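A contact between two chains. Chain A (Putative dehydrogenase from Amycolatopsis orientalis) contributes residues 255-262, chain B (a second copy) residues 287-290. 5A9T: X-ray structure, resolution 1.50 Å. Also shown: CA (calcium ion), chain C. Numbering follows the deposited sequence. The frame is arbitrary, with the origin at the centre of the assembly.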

# COMPACT_ATOMS: atom_id res chain seq x y z
N GLN A 255 -7.58 -19.58 -10.79
CA GLN A 255 -7.58 -18.60 -11.83
C GLN A 255 -6.43 -18.59 -12.81
O GLN A 255 -6.38 -17.79 -13.77
CB GLN A 255 -7.64 -17.17 -11.24
CG GLN A 255 -8.93 -16.91 -10.44
CD GLN A 255 -10.18 -16.95 -11.24
OE1 GLN A 255 -11.05 -17.77 -10.95
NE2 GLN A 255 -10.30 -16.13 -12.32
N GLY A 256 -5.46 -19.46 -12.56
CA GLY A 256 -4.28 -19.53 -13.43
C GLY A 256 -3.32 -18.39 -13.22
O GLY A 256 -2.59 -17.99 -14.15
N VAL A 257 -3.28 -17.84 -12.00
CA VAL A 257 -2.43 -16.75 -11.67
C VAL A 257 -1.32 -17.19 -10.75
O VAL A 257 -1.54 -18.04 -9.86
CB VAL A 257 -3.30 -15.61 -11.02
CG1 VAL A 257 -2.44 -14.52 -10.38
CG2 VAL A 257 -4.27 -15.07 -12.04
N ASP A 258 -0.15 -16.66 -10.91
CA ASP A 258 1.02 -17.07 -10.18
C ASP A 258 0.79 -16.86 -8.69
O ASP A 258 0.17 -15.91 -8.27
CB ASP A 258 2.23 -16.34 -10.68
CG ASP A 258 3.50 -16.77 -10.01
OD1 ASP A 258 3.93 -17.83 -10.51
OD2 ASP A 258 4.03 -16.15 -9.06
N THR A 259 1.35 -17.76 -7.88
CA THR A 259 1.15 -17.71 -6.44
C THR A 259 2.36 -17.23 -5.66
O THR A 259 2.27 -17.21 -4.41
CB THR A 259 0.78 -19.10 -5.92
OG1 THR A 259 1.87 -19.99 -6.19
CG2 THR A 259 -0.49 -19.61 -6.49
N GLU A 260 3.44 -16.77 -6.27
CA GLU A 260 4.64 -16.45 -5.52
C GLU A 260 4.36 -15.41 -4.45
O GLU A 260 4.77 -15.59 -3.33
CB GLU A 260 5.81 -15.97 -6.36
CG GLU A 260 7.13 -15.97 -5.56
CD GLU A 260 8.37 -15.53 -6.37
OE1 GLU A 260 8.36 -15.55 -7.63
OE2 GLU A 260 9.39 -15.16 -5.72
N ILE A 261 3.61 -14.35 -4.80
CA ILE A 261 3.39 -13.26 -3.82
C ILE A 261 2.65 -13.80 -2.53
O ILE A 261 3.15 -13.65 -1.44
CB ILE A 261 2.69 -12.05 -4.49
CG1 ILE A 261 3.61 -11.36 -5.46
CG2 ILE A 261 2.15 -11.08 -3.42
CD1 ILE A 261 4.80 -10.78 -4.89
N PRO A 262 1.48 -14.45 -2.67
CA PRO A 262 0.80 -14.93 -1.46
C PRO A 262 1.58 -16.06 -0.79
O PRO A 262 1.54 -16.15 0.43
CB PRO A 262 -0.60 -15.27 -1.95
CG PRO A 262 -0.39 -15.55 -3.43
CD PRO A 262 0.58 -14.52 -3.84
N GLU B 287 3.70 -9.51 -15.88
CA GLU B 287 3.53 -10.56 -16.92
C GLU B 287 3.95 -11.94 -16.57
O GLU B 287 3.31 -12.87 -17.08
CB GLU B 287 4.32 -10.11 -18.14
CG GLU B 287 3.73 -8.93 -18.81
CD GLU B 287 2.36 -9.20 -19.40
OE1 GLU B 287 2.18 -10.28 -20.06
OE2 GLU B 287 1.49 -8.34 -19.21
N LEU B 288 4.82 -12.06 -15.62
CA LEU B 288 5.20 -13.39 -15.04
C LEU B 288 4.03 -13.95 -14.26
O LEU B 288 4.11 -15.14 -13.88
CB LEU B 288 6.35 -13.19 -14.06
CG LEU B 288 7.71 -12.67 -14.46
CD1 LEU B 288 8.45 -12.12 -13.23
CD2 LEU B 288 8.45 -13.79 -15.16
N TRP B 289 3.05 -13.13 -13.86
CA TRP B 289 1.99 -13.62 -12.92
C TRP B 289 0.65 -13.84 -13.54
O TRP B 289 -0.21 -14.47 -12.92
CB TRP B 289 1.85 -12.65 -11.74
CG TRP B 289 3.11 -12.31 -11.03
CD1 TRP B 289 4.26 -13.07 -11.03
CD2 TRP B 289 3.38 -11.19 -10.23
NE1 TRP B 289 5.22 -12.45 -10.27
CE2 TRP B 289 4.74 -11.28 -9.77
CE3 TRP B 289 2.64 -10.07 -9.84
CZ2 TRP B 289 5.33 -10.27 -9.02
CZ3 TRP B 289 3.20 -9.15 -9.06
CH2 TRP B 289 4.54 -9.17 -8.67
N ARG B 290 0.38 -13.23 -14.70
CA ARG B 290 -0.94 -13.29 -15.30
C ARG B 290 -1.31 -14.72 -15.61
O ARG B 290 -2.58 -14.98 -15.55
CB ARG B 290 -1.00 -12.46 -16.60
CG ARG B 290 -0.89 -11.02 -16.40
CD ARG B 290 -1.07 -10.30 -17.72
NE ARG B 290 -0.81 -8.88 -17.76
CZ ARG B 290 -1.67 -7.99 -17.24
NH1 ARG B 290 -2.77 -8.41 -16.57
NH2 ARG B 290 -1.36 -6.70 -17.36
OXT ARG B 290 -0.53 -15.67 -15.83
CA CA C . -2.57 -17.19 -16.40
O HOH W 1 -4.99 -16.83 -15.89
O HOH W 2 -3.21 -19.37 -17.04

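Chain A leaves a helix through a Schellman turn at G256(A), runs extended through V257(A) and D258(A), and enters the next helix at E260(A). Against this short linker lies the C-terminal end of chain B. One direct hydrogen bond joins the backbones: D258(A) N donates to W289(B) O at 3.0 Å, nearly linear, while V257(A) CA approaches the same oxygen at 3.4 Å.

Beside it, calcium ties the chains together. G256(A) O and R290(B) O each bind the ion at 2.4 Å, R290(B) OXT binds it at 2.6 Å, and two waters also bind it, one of them also donating to Q255(A) O. The metal lets two oxygens that could not bond each other sit 3.3 Å apart, G256(A) O to R290(B) O. Positive phi at G256(A) favours glycine.

W289(B) supplies the largest buried area. I261(A) lies over one face of its indole, CG1 4.2 Å from the six-membered ring centroid, a CH-pi contact suited to a branched aliphatic chain. The CA-to-CB bond of D258(A) points toward chain B; its OD2 accepts from E260(A) N at 2.9 Å and lies 3.7 Å from W289(B) CD1, steadying the linker at the helix start. The CA-to-CB bond of R290(B) points away from chain A, and its NE forms a salt bridge with E287(B) OE2 at 2.8 Å, while its carboxylate binds the calcium.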